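Local atomic coordinates of RNA 2'-o-ribose methyltransferase (Thermus thermophilus, PDB entry 1IPA), a protein that probably transfers a methyl group to a ribose 2'-oxygen of RNA, as a deep-trefoil-knot methyltransferase of the TrmH (SpoU) family. Residues A[12-17]-A[28-33]; A[34-39]-A[88-93]; A[157-160]-A[166-169]. All coordinates share one frame; numbering follows the deposited sequence.

Contact 1 of 3, residues A[12-17]-A[28-33]; sequences KELARL and RFLIEG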
ATOM      1  N   LYS A  12       5.050 -19.192 -18.407  1.00 30.73           N
ATOM      2  CA  LYS A  12       6.030 -18.213 -18.848  1.00 32.03           C
ATOM      3  C   LYS A  12       5.327 -16.878 -19.096  1.00 31.08           C
ATOM      4  O   LYS A  12       5.903 -15.810 -18.878  1.00 31.05           O
ATOM      5  CB  LYS A  12       6.723 -18.702 -20.123  1.00 35.75           C
ATOM      6  CG  LYS A  12       7.599 -19.931 -19.886  1.00 40.31           C
ATOM      7  CD  LYS A  12       8.111 -20.551 -21.181  1.00 43.43           C
ATOM      8  CE  LYS A  12       9.117 -19.670 -21.895  1.00 43.86           C
ATOM      9  NZ  LYS A  12       9.700 -20.401 -23.060  1.00 45.01           N
ATOM     10  N   GLU A  13       4.075 -16.943 -19.539  1.00 29.69           N
ATOM     11  CA  GLU A  13       3.304 -15.735 -19.804  1.00 31.60           C
ATOM     12  C   GLU A  13       2.912 -15.048 -18.499  1.00 30.43           C
ATOM     13  O   GLU A  13       2.960 -13.832 -18.394  1.00 30.28           O
ATOM     14  CB  GLU A  13       2.048 -16.065 -20.611  1.00 33.11           C
ATOM     15  CG  GLU A  13       1.395 -14.847 -21.243  1.00 38.12           C
ATOM     16  CD  GLU A  13       0.209 -15.205 -22.131  1.00 42.29           C
ATOM     17  OE1 GLU A  13      -0.033 -14.476 -23.124  1.00 45.86           O
ATOM     18  OE2 GLU A  13      -0.486 -16.203 -21.835  1.00 41.91           O
ATOM     19  N   LEU A  14       2.531 -15.828 -17.497  1.00 30.38           N
ATOM     20  CA  LEU A  14       2.152 -15.246 -16.218  1.00 29.03           C
ATOM     21  C   LEU A  14       3.359 -14.666 -15.462  1.00 28.83           C
ATOM     22  O   LEU A  14       3.246 -13.634 -14.801  1.00 27.97           O
ATOM     23  CB  LEU A  14       1.435 -16.294 -15.369  1.00 29.35           C
ATOM     24  CG  LEU A  14       0.123 -16.805 -15.971  1.00 30.79           C
ATOM     25  CD1 LEU A  14      -0.516 -17.829 -15.048  1.00 30.76           C
ATOM     26  CD2 LEU A  14      -0.828 -15.640 -16.192  1.00 31.88           C
ATOM     27  N   ALA A  15       4.515 -15.317 -15.577  1.00 29.53           N
ATOM     28  CA  ALA A  15       5.728 -14.850 -14.894  1.00 29.69           C
ATOM     29  C   ALA A  15       6.140 -13.436 -15.318  1.00 30.28           C
ATOM     30  O   ALA A  15       6.717 -12.686 -14.529  1.00 31.83           O
ATOM     31  CB  ALA A  15       6.891 -15.831 -15.132  1.00 26.19           C
ATOM     32  N   ARG A  16       5.848 -13.075 -16.563  1.00 29.08           N
ATOM     33  CA  ARG A  16       6.186 -11.752 -17.065  1.00 28.03           C
ATOM     34  C   ARG A  16       5.476 -10.665 -16.259  1.00 27.23           C
ATOM     35  O   ARG A  16       5.933  -9.526 -16.191  1.00 25.00           O
ATOM     36  CB  ARG A  16       5.788 -11.638 -18.540  1.00 29.88           C
ATOM     37  CG  ARG A  16       6.759 -12.292 -19.528  1.00 30.26           C
ATOM     38  CD  ARG A  16       6.064 -12.575 -20.862  1.00 29.47           C
ATOM     39  NE  ARG A  16       5.200 -11.468 -21.272  1.00 30.59           N
ATOM     40  CZ  ARG A  16       5.601 -10.412 -21.973  1.00 30.22           C
ATOM     41  NH1 ARG A  16       6.863 -10.310 -22.360  1.00 27.50           N
ATOM     42  NH2 ARG A  16       4.738  -9.450 -22.275  1.00 29.29           N
ATOM     43  N   LEU A  17       4.353 -11.023 -15.648  1.00 27.46           N
ATOM     44  CA  LEU A  17       3.587 -10.062 -14.870  1.00 28.11           C
ATOM     45  C   LEU A  17       4.316  -9.630 -13.598  1.00 29.38           C
ATOM     46  O   LEU A  17       3.852  -8.737 -12.886  1.00 29.65           O
ATOM     47  CB  LEU A  17       2.204 -10.639 -14.538  1.00 26.72           C
ATOM     48  CG  LEU A  17       0.998 -10.378 -15.462  1.00 26.92           C
ATOM     49  CD1 LEU A  17       1.409  -9.954 -16.869  1.00 23.18           C
ATOM     50  CD2 LEU A  17       0.146 -11.634 -15.488  1.00 24.75           C
ATOM     51  N   ARG A  28      -2.909  -6.526 -16.776  1.00 30.18           N
ATOM     52  CA  ARG A  28      -3.158  -7.680 -15.926  1.00 30.57           C
ATOM     53  C   ARG A  28      -2.094  -7.796 -14.838  1.00 29.93           C
ATOM     54  O   ARG A  28      -0.979  -7.286 -14.989  1.00 30.38           O
ATOM     55  CB  ARG A  28      -3.217  -8.941 -16.781  1.00 31.80           C
ATOM     56  CG  ARG A  28      -4.528  -9.042 -17.533  1.00 35.50           C
ATOM     57  CD  ARG A  28      -4.539 -10.162 -18.536  1.00 38.14           C
ATOM     58  NE  ARG A  28      -5.875 -10.337 -19.100  1.00 41.90           N
ATOM     59  CZ  ARG A  28      -6.506  -9.435 -19.845  1.00 42.05           C
ATOM     60  NH1 ARG A  28      -5.923  -8.279 -20.130  1.00 42.35           N
ATOM     61  NH2 ARG A  28      -7.726  -9.687 -20.300  1.00 42.89           N
ATOM     62  N   PHE A  29      -2.450  -8.440 -13.733  1.00 26.36           N
ATOM     63  CA  PHE A  29      -1.520  -8.610 -12.628  1.00 25.39           C
ATOM     64  C   PHE A  29      -1.911  -9.811 -11.781  1.00 26.04           C
ATOM     65  O   PHE A  29      -3.062 -10.255 -11.799  1.00 24.38           O
ATOM     66  CB  PHE A  29      -1.443  -7.332 -11.764  1.00 23.21           C
ATOM     67  CG  PHE A  29      -2.734  -6.969 -11.076  1.00 22.53           C
ATOM     68  CD1 PHE A  29      -2.882  -7.161  -9.703  1.00 19.35           C
ATOM     69  CD2 PHE A  29      -3.797  -6.414 -11.793  1.00 22.28           C
ATOM     70  CE1 PHE A  29      -4.062  -6.809  -9.051  1.00 15.93           C
ATOM     71  CE2 PHE A  29      -4.987  -6.059 -11.144  1.00 20.64           C
ATOM     72  CZ  PHE A  29      -5.112  -6.259  -9.765  1.00 17.86           C
ATOM     73  N   LEU A  30      -0.932 -10.333 -11.049  1.00 23.86           N
ATOM     74  CA  LEU A  30      -1.129 -11.496 -10.214  1.00 23.51           C
ATOM     75  C   LEU A  30      -1.477 -11.103  -8.796  1.00 24.61           C
ATOM     76  O   LEU A  30      -1.012 -10.081  -8.281  1.00 24.01           O
ATOM     77  CB  LEU A  30       0.139 -12.349 -10.210  1.00 23.03           C
ATOM     78  CG  LEU A  30       0.649 -12.807 -11.578  1.00 21.71           C
ATOM     79  CD1 LEU A  30       2.094 -13.261 -11.463  1.00 19.85           C
ATOM     80  CD2 LEU A  30      -0.241 -13.911 -12.115  1.00 20.54           C
ATOM     81  N   ILE A  31      -2.312 -11.918  -8.168  1.00 23.16           N
ATOM     82  CA  ILE A  31      -2.706 -11.668  -6.802  1.00 23.22           C
ATOM     83  C   ILE A  31      -2.480 -12.937  -5.985  1.00 25.69           C
ATOM     84  O   ILE A  31      -3.269 -13.879  -6.050  1.00 28.15           O
ATOM     85  CB  ILE A  31      -4.180 -11.249  -6.723  1.00 21.75           C
ATOM     86  CG1 ILE A  31      -4.422 -10.028  -7.630  1.00 19.31           C
ATOM     87  CG2 ILE A  31      -4.548 -10.948  -5.279  1.00 17.71           C
ATOM     88  CD1 ILE A  31      -5.877  -9.521  -7.650  1.00 17.71           C
ATOM     89  N   GLU A  32      -1.387 -12.954  -5.230  1.00 25.79           N
ATOM     90  CA  GLU A  32      -1.018 -14.088  -4.377  1.00 27.12           C
ATOM     91  C   GLU A  32      -1.629 -13.999  -2.968  1.00 27.34           C
ATOM     92  O   GLU A  32      -1.498 -12.979  -2.287  1.00 27.02           O
ATOM     93  CB  GLU A  32       0.513 -14.173  -4.282  1.00 24.52           C
ATOM     94  CG  GLU A  32       1.066 -15.113  -3.223  1.00 26.11           C
ATOM     95  CD  GLU A  32       2.566 -15.412  -3.418  1.00 27.54           C
ATOM     96  OE1 GLU A  32       3.341 -14.488  -3.764  1.00 24.60           O
ATOM     97  OE2 GLU A  32       2.971 -16.578  -3.211  1.00 28.55           O
ATOM     98  N   GLY A  33      -2.301 -15.066  -2.545  1.00 26.12           N
ATOM     99  CA  GLY A  33      -2.896 -15.089  -1.224  1.00 25.67           C
ATOM    100  C   GLY A  33      -4.408 -15.025  -1.216  1.00 26.56           C
ATOM    101  O   GLY A  33      -5.011 -14.178  -1.883  1.00 27.18           O
TER
HETATM  102  O   HOH W   1       1.870  -9.248 -10.983  1.00 23.14           O
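Leu17 and Leu30 carry the apolar part of this contact, their side chains crossing at about a right angle. CB of Leu17 rests 4.0 Å from CG of Leu30, and its CD2 meets CD2 of Leu30 at 4.1 Å. Leu30 is set for this by CG lying beside its backbone N, opposite the carbonyl carbon (chi1 -56°), which turns the isobutyl group to the helical segment. There CD1 of Leu30 also touches the carbonyl O of Leu14 at 3.6 Å. Lower down the strand, CG of Leu17 lies 3.7 Å from the carbonyl O of Arg28, so the leucine spans three strand residues, Arg28 to Leu30. With an alanine at Leu17, a gap would probably open over the carbonyl O of Arg28 and CD2 of Leu30 would lose its methyl partner, CB alone staying in touch.

The polar part runs through one water, which donates to Leu17 O at 2.8 Å and accepts from Leu30 N at 3.0 Å. No direct hydrogen bond joins the segments. Arg28 turns its charged end away, to a salt bridge with Glu48.

Leu14 and Leu17 both also touch Leu99 of the antiparallel neighbour strand 96-101. This is the chain around helix 9-15 laid against the edge strand 28-32 of the mixed sheet in the N-terminal domain, consistent with the eL30-like fold and a substrate-binding role.

Contact 2 of 3, residues A[34-39]-A[88-93]; sequences AREIER and SVRDNP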
ATOM      1  N   ALA A  34      -5.023 -15.912  -0.441  1.00 26.22           N
ATOM      2  CA  ALA A  34      -6.475 -15.982  -0.336  1.00 27.13           C
ATOM      3  C   ALA A  34      -7.121 -14.701   0.181  1.00 29.25           C
ATOM      4  O   ALA A  34      -8.208 -14.315  -0.275  1.00 29.32           O
ATOM      5  CB  ALA A  34      -6.869 -17.148   0.547  1.00 27.01           C
ATOM      6  N   ARG A  35      -6.478 -14.036   1.138  1.00 28.17           N
ATOM      7  CA  ARG A  35      -7.070 -12.808   1.658  1.00 29.10           C
ATOM      8  C   ARG A  35      -6.918 -11.666   0.653  1.00 26.91           C
ATOM      9  O   ARG A  35      -7.866 -10.916   0.417  1.00 26.94           O
ATOM     10  CB  ARG A  35      -6.454 -12.408   3.004  1.00 29.97           C
ATOM     11  CG  ARG A  35      -7.312 -11.383   3.741  1.00 35.47           C
ATOM     12  CD  ARG A  35      -8.693 -11.965   4.004  1.00 36.54           C
ATOM     13  NE  ARG A  35      -9.771 -10.984   3.941  1.00 39.70           N
ATOM     14  CZ  ARG A  35     -10.186 -10.235   4.962  1.00 44.46           C
ATOM     15  NH1 ARG A  35      -9.614 -10.341   6.159  1.00 45.18           N
ATOM     16  NH2 ARG A  35     -11.193  -9.384   4.786  1.00 44.86           N
ATOM     17  N   GLU A  36      -5.730 -11.534   0.066  1.00 24.76           N
ATOM     18  CA  GLU A  36      -5.503 -10.491  -0.930  1.00 25.27           C
ATOM     19  C   GLU A  36      -6.499 -10.671  -2.074  1.00 24.67           C
ATOM     20  O   GLU A  36      -7.122  -9.717  -2.516  1.00 24.81           O
ATOM     21  CB  GLU A  36      -4.077 -10.558  -1.482  1.00 25.47           C
ATOM     22  CG  GLU A  36      -2.986 -10.188  -0.489  1.00 29.14           C
ATOM     23  CD  GLU A  36      -2.908 -11.153   0.683  1.00 33.62           C
ATOM     24  OE1 GLU A  36      -3.292 -12.334   0.518  1.00 33.43           O
ATOM     25  OE2 GLU A  36      -2.450 -10.734   1.766  1.00 34.66           O
ATOM     26  N   ILE A  37      -6.653 -11.905  -2.544  1.00 25.12           N
ATOM     27  CA  ILE A  37      -7.587 -12.190  -3.627  1.00 24.79           C
ATOM     28  C   ILE A  37      -9.010 -11.796  -3.226  1.00 26.20           C
ATOM     29  O   ILE A  37      -9.749 -11.208  -4.018  1.00 26.53           O
ATOM     30  CB  ILE A  37      -7.556 -13.689  -4.007  1.00 23.58           C
ATOM     31  CG1 ILE A  37      -6.243 -14.013  -4.725  1.00 20.67           C
ATOM     32  CG2 ILE A  37      -8.750 -14.037  -4.867  1.00 23.93           C
ATOM     33  CD1 ILE A  37      -5.980 -15.490  -4.918  1.00 16.12           C
ATOM     34  N   GLU A  38      -9.391 -12.098  -1.990  1.00 27.16           N
ATOM     35  CA  GLU A  38     -10.732 -11.762  -1.531  1.00 28.58           C
ATOM     36  C   GLU A  38     -10.971 -10.262  -1.496  1.00 28.52           C
ATOM     37  O   GLU A  38     -11.987  -9.781  -2.000  1.00 27.75           O
ATOM     38  CB  GLU A  38     -10.994 -12.338  -0.150  1.00 31.18           C
ATOM     39  CG  GLU A  38     -12.432 -12.183   0.272  1.00 39.06           C
ATOM     40  CD  GLU A  38     -12.677 -12.724   1.650  1.00 44.24           C
ATOM     41  OE1 GLU A  38     -12.017 -12.228   2.588  1.00 47.21           O
ATOM     42  OE2 GLU A  38     -13.522 -13.641   1.794  1.00 45.65           O
ATOM     43  N   ARG A  39     -10.042  -9.520  -0.900  1.00 30.14           N
ATOM     44  CA  ARG A  39     -10.175  -8.069  -0.832  1.00 31.45           C
ATOM     45  C   ARG A  39     -10.279  -7.484  -2.236  1.00 31.20           C
ATOM     46  O   ARG A  39     -10.967  -6.490  -2.451  1.00 32.81           O
ATOM     47  CB  ARG A  39      -8.983  -7.452  -0.110  1.00 32.20           C
ATOM     48  CG  ARG A  39      -8.857  -7.865   1.340  1.00 38.34           C
ATOM     49  CD  ARG A  39      -7.482  -7.489   1.899  1.00 43.72           C
ATOM     50  NE  ARG A  39      -7.284  -7.973   3.264  1.00 47.78           N
ATOM     51  CZ  ARG A  39      -7.906  -7.473   4.326  1.00 49.98           C
ATOM     52  NH1 ARG A  39      -8.763  -6.472   4.179  1.00 51.50           N
ATOM     53  NH2 ARG A  39      -7.678  -7.980   5.533  1.00 51.06           N
ATOM     54  N   SER A  88       5.485 -16.460  -7.296  1.00 33.48           N
ATOM     55  CA  SER A  88       5.468 -15.919  -5.943  1.00 33.09           C
ATOM     56  C   SER A  88       6.536 -14.885  -5.617  1.00 34.13           C
ATOM     57  O   SER A  88       7.602 -14.840  -6.233  1.00 34.98           O
ATOM     58  CB  SER A  88       5.566 -17.069  -4.934  1.00 33.36           C
ATOM     59  OG  SER A  88       5.571 -16.590  -3.599  1.00 31.51           O
ATOM     60  N   VAL A  89       6.237 -14.056  -4.624  1.00 34.03           N
ATOM     61  CA  VAL A  89       7.163 -13.028  -4.188  1.00 35.46           C
ATOM     62  C   VAL A  89       7.404 -13.218  -2.688  1.00 36.94           C
ATOM     63  O   VAL A  89       7.883 -12.319  -2.009  1.00 39.05           O
ATOM     64  CB  VAL A  89       6.592 -11.615  -4.485  1.00 34.76           C
ATOM     65  CG1 VAL A  89       5.508 -11.255  -3.497  1.00 32.15           C
ATOM     66  CG2 VAL A  89       7.692 -10.602  -4.479  1.00 37.21           C
ATOM     67  N   ARG A  90       7.069 -14.409  -2.195  1.00 37.72           N
ATOM     68  CA  ARG A  90       7.229 -14.767  -0.785  1.00 39.34           C
ATOM     69  C   ARG A  90       8.245 -15.898  -0.630  1.00 42.07           C
ATOM     70  O   ARG A  90       8.592 -16.561  -1.605  1.00 41.60           O
ATOM     71  CB  ARG A  90       5.908 -15.276  -0.214  1.00 37.52           C
ATOM     72  CG  ARG A  90       4.689 -14.518  -0.652  1.00 37.87           C
ATOM     73  CD  ARG A  90       3.457 -15.170  -0.074  1.00 35.90           C
ATOM     74  NE  ARG A  90       2.282 -14.327  -0.225  1.00 35.81           N
ATOM     75  CZ  ARG A  90       1.119 -14.574   0.361  1.00 37.49           C
ATOM     76  NH1 ARG A  90       0.992 -15.644   1.128  1.00 36.53           N
ATOM     77  NH2 ARG A  90       0.092 -13.747   0.189  1.00 38.65           N
ATOM     78  N   ASP A  91       8.707 -16.126   0.599  1.00 44.82           N
ATOM     79  CA  ASP A  91       9.645 -17.216   0.853  1.00 46.51           C
ATOM     80  C   ASP A  91       8.876 -18.508   0.615  1.00 46.69           C
ATOM     81  O   ASP A  91       9.366 -19.420  -0.049  1.00 47.25           O
ATOM     82  CB  ASP A  91      10.165 -17.171   2.291  1.00 49.21           C
ATOM     83  CG  ASP A  91      11.094 -15.996   2.539  1.00 51.84           C
ATOM     84  OD1 ASP A  91      12.096 -15.865   1.802  1.00 51.66           O
ATOM     85  OD2 ASP A  91      10.826 -15.207   3.472  1.00 53.62           O
ATOM     86  N   ASN A  92       7.662 -18.563   1.161  1.00 46.26           N
ATOM     87  CA  ASN A  92       6.770 -19.710   1.000  1.00 45.69           C
ATOM     88  C   ASN A  92       5.493 -19.203   0.320  1.00 44.75           C
ATOM     89  O   ASN A  92       4.691 -18.489   0.932  1.00 44.61           O
ATOM     90  CB  ASN A  92       6.413 -20.323   2.356  1.00 47.88           C
ATOM     91  CG  ASN A  92       7.630 -20.789   3.123  1.00 50.87           C
ATOM     92  OD1 ASN A  92       8.335 -19.988   3.744  1.00 53.23           O
ATOM     93  ND2 ASN A  92       7.895 -22.091   3.078  1.00 50.82           N
ATOM     94  N   PRO A  93       5.293 -19.568  -0.957  1.00 41.18           N
ATOM     95  CA  PRO A  93       4.131 -19.166  -1.754  1.00 39.38           C
ATOM     96  C   PRO A  93       2.765 -19.658  -1.283  1.00 37.70           C
ATOM     97  O   PRO A  93       2.646 -20.713  -0.662  1.00 38.19           O
ATOM     98  CB  PRO A  93       4.481 -19.684  -3.146  1.00 40.56           C
ATOM     99  CG  PRO A  93       5.288 -20.905  -2.851  1.00 40.78           C
ATOM    100  CD  PRO A  93       6.196 -20.418  -1.750  1.00 41.24           C
TER
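Glu36 and Arg90 reach for each other from opposite directions, the glutamate from the helix 34-42 and the arginine from the loop that leaves helix 81-87. That loop opens with an ST turn at Ser88, within the N-terminal, probably eL30-like domain. The link between the two charges is long, 3.7 Å from Glu36 OE1 to Arg90 NH2. OE1 comes in at the edge of the guanidinium, in its plane, while the carboxylate itself is turned 84° to that plane. The attraction is therefore electrostatic, without a hydrogen bond.

The tight side is the one around Glu36. Its chain bends at chi2 (64°), and the residue is buried, its side chain touching Ile31 and Ile159. Arg90 stretches out from CG to NE to meet it, with Arg160 alongside; its NE also has a weak, long ion pair with Glu32.

The looser side is the part of the helix that the loop does not reach. There Arg35 NE pairs with Glu38 OE1 at 2.9 Å, and the guanidinium of Arg39 lies over a face of that of Arg35, an approach of like charges and not a bond. All three residues are partly exposed.

Back in the loop, Glu32 bonds to Ser88 OG and Val89 N, tying the turn to the end of strand 28-32. The turn itself is closed by Arg90 N donating to Ser88 OG at 3.0 Å, with an N-H...O angle of 163°.

Contact 3 of 3, residues A[157-160]-A[166-169]; sequences QVIR and VFSL
Ile159 meets both Val166 and Phe167, and its side chain is worth following outward. CB itself is only the branch point; the contacts begin one bond further on. CG2, the short branch, lies 4.2 Å from CZ of Phe167. CG1 stands beside the backbone N, opposite the carbonyl carbon (chi1 -74°), which brings it to two partners: CZ of Phe167 at 3.8 Å and CG2 of Val166 at 4.0 Å. CD1, at the tip, stays with the ring, 3.8 Å from CZ and 4.1 Å from CE2 of Phe167. The isoleucine thus bears on the far end of the phenylalanine, crossing it at about a right angle and approaching the ring obliquely.

Val166 completes the group. Its CG2 sits 4.1 Å above the centre of one face of the Phe167 ring, packing against the aromatic residue that follows it in the chain. Its CG1 faces CG1 of Val158 at 3.3 Å, unusually close for two methyls, so the exact spacing is doubtful at 2.4 Å resolution. No hydrogen bond crosses between the segments, although Ser162 bonds to the carbonyl O of Ile159 and, weakly, to Val166 N.

In the SPOUT domain, Val158 and Val166 pack on helix 127-140 through Leu130 and Leu134. Ile159 and Phe167 instead meet the N-terminal domain, touching Phe29 of strand 28-32 and, respectively, Glu36 and Ala40 of helix 34-42.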
ATOM      1  N   GLN A 157       4.826  -6.718  -4.584  1.00 26.46           N
ATOM      2  CA  GLN A 157       5.271  -6.344  -3.239  1.00 28.63           C
ATOM      3  C   GLN A 157       4.360  -5.337  -2.550  1.00 27.33           C
ATOM      4  O   GLN A 157       4.192  -5.393  -1.339  1.00 29.39           O
ATOM      5  CB  GLN A 157       6.723  -5.833  -3.230  1.00 26.54           C
ATOM      6  CG  GLN A 157       7.207  -5.170  -4.501  1.00 33.70           C
ATOM      7  CD  GLN A 157       7.469  -6.162  -5.629  1.00 34.74           C
ATOM      8  OE1 GLN A 157       8.233  -7.117  -5.466  1.00 36.15           O
ATOM      9  NE2 GLN A 157       6.839  -5.936  -6.777  1.00 31.33           N
ATOM     10  N   VAL A 158       3.767  -4.422  -3.309  1.00 27.34           N
ATOM     11  CA  VAL A 158       2.860  -3.448  -2.715  1.00 25.08           C
ATOM     12  C   VAL A 158       1.622  -4.200  -2.242  1.00 23.95           C
ATOM     13  O   VAL A 158       1.070  -3.911  -1.189  1.00 24.41           O
ATOM     14  CB  VAL A 158       2.426  -2.370  -3.731  1.00 26.71           C
ATOM     15  CG1 VAL A 158       1.458  -1.409  -3.081  1.00 23.97           C
ATOM     16  CG2 VAL A 158       3.650  -1.610  -4.245  1.00 31.40           C
ATOM     17  N   ILE A 159       1.196  -5.179  -3.030  1.00 22.39           N
ATOM     18  CA  ILE A 159       0.032  -5.979  -2.685  1.00 22.30           C
ATOM     19  C   ILE A 159       0.273  -6.852  -1.445  1.00 22.17           C
ATOM     20  O   ILE A 159      -0.576  -6.908  -0.562  1.00 22.40           O
ATOM     21  CB  ILE A 159      -0.409  -6.869  -3.886  1.00 21.27           C
ATOM     22  CG1 ILE A 159      -1.086  -5.993  -4.953  1.00 21.65           C
ATOM     23  CG2 ILE A 159      -1.335  -7.982  -3.409  1.00 16.86           C
ATOM     24  CD1 ILE A 159      -1.226  -6.665  -6.335  1.00 20.04           C
ATOM     25  N   ARG A 160       1.415  -7.532  -1.366  1.00 23.35           N
ATOM     26  CA  ARG A 160       1.671  -8.367  -0.197  1.00 25.75           C
ATOM     27  C   ARG A 160       1.900  -7.543   1.075  1.00 24.80           C
ATOM     28  O   ARG A 160       1.285  -7.806   2.092  1.00 24.84           O
ATOM     29  CB  ARG A 160       2.886  -9.285  -0.393  1.00 29.36           C
ATOM     30  CG  ARG A 160       2.958 -10.336   0.721  1.00 35.64           C
ATOM     31  CD  ARG A 160       4.352 -10.831   1.080  1.00 40.73           C
ATOM     32  NE  ARG A 160       4.263 -11.942   2.040  1.00 44.94           N
ATOM     33  CZ  ARG A 160       5.306 -12.564   2.592  1.00 47.93           C
ATOM     34  NH1 ARG A 160       6.551 -12.197   2.294  1.00 45.61           N
ATOM     35  NH2 ARG A 160       5.104 -13.567   3.443  1.00 48.00           N
ATOM     36  N   VAL A 166      -4.282  -2.071  -0.655  1.00 24.56           N
ATOM     37  CA  VAL A 166      -4.106  -1.165  -1.796  1.00 26.97           C
ATOM     38  C   VAL A 166      -5.310  -1.108  -2.727  1.00 27.58           C
ATOM     39  O   VAL A 166      -5.493  -0.128  -3.444  1.00 27.54           O
ATOM     40  CB  VAL A 166      -2.895  -1.546  -2.679  1.00 27.02           C
ATOM     41  CG1 VAL A 166      -1.629  -1.141  -2.010  1.00 29.44           C
ATOM     42  CG2 VAL A 166      -2.891  -3.048  -2.961  1.00 24.85           C
ATOM     43  N   PHE A 167      -6.113  -2.168  -2.722  1.00 26.88           N
ATOM     44  CA  PHE A 167      -7.293  -2.247  -3.577  1.00 27.81           C
ATOM     45  C   PHE A 167      -8.438  -1.356  -3.096  1.00 28.51           C
ATOM     46  O   PHE A 167      -9.418  -1.171  -3.814  1.00 28.61           O
ATOM     47  CB  PHE A 167      -7.798  -3.700  -3.651  1.00 25.39           C
ATOM     48  CG  PHE A 167      -6.773  -4.676  -4.155  1.00 22.86           C
ATOM     49  CD1 PHE A 167      -6.529  -5.859  -3.467  1.00 19.50           C
ATOM     50  CD2 PHE A 167      -6.038  -4.407  -5.303  1.00 21.39           C
ATOM     51  CE1 PHE A 167      -5.572  -6.751  -3.908  1.00 16.11           C
ATOM     52  CE2 PHE A 167      -5.071  -5.303  -5.756  1.00 19.67           C
ATOM     53  CZ  PHE A 167      -4.837  -6.470  -5.059  1.00 17.34           C
ATOM     54  N   SER A 168      -8.310  -0.798  -1.896  1.00 29.77           N
ATOM     55  CA  SER A 168      -9.375   0.027  -1.333  1.00 31.76           C
ATOM     56  C   SER A 168      -8.976   1.380  -0.715  1.00 32.27           C
ATOM     57  O   SER A 168      -9.794   2.296  -0.667  1.00 33.94           O
ATOM     58  CB  SER A 168     -10.142  -0.802  -0.298  1.00 32.25           C
ATOM     59  OG  SER A 168      -9.260  -1.370   0.660  1.00 33.53           O
ATOM     60  N   LEU A 169      -7.739   1.512  -0.241  1.00 31.23           N
ATOM     61  CA  LEU A 169      -7.292   2.769   0.358  1.00 29.50           C
ATOM     62  C   LEU A 169      -6.902   3.816  -0.682  1.00 29.60           C
ATOM     63  O   LEU A 169      -5.984   3.601  -1.466  1.00 29.85           O
ATOM     64  CB  LEU A 169      -6.098   2.528   1.281  1.00 28.63           C
ATOM     65  CG  LEU A 169      -5.633   3.780   2.035  1.00 29.69           C
ATOM     66  CD1 LEU A 169      -6.786   4.322   2.868  1.00 27.01           C
ATOM     67  CD2 LEU A 169      -4.443   3.442   2.930  1.00 30.60           C
TER

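From the N terminus the three contacts come in series, none nested and none crossing. Contact 1 closes first, bringing the chain back through helix 20-26 to the edge strand 28-32. That strand runs straight into helix 34-42, where contact 2 opens; its much longer loop takes in two strands and two whole helices before returning at 88-93. Contact 3 is a short local closure, five residues long, in the SPOUT part of the chain. Glu32 joins contacts 1 and 2, whose centres are about 12 Å apart. Residues 157-160 and 166-169 then lie against strand 28-32 and helix 34-42, so contact 3 ties the N-terminal and methyltransferase domains together.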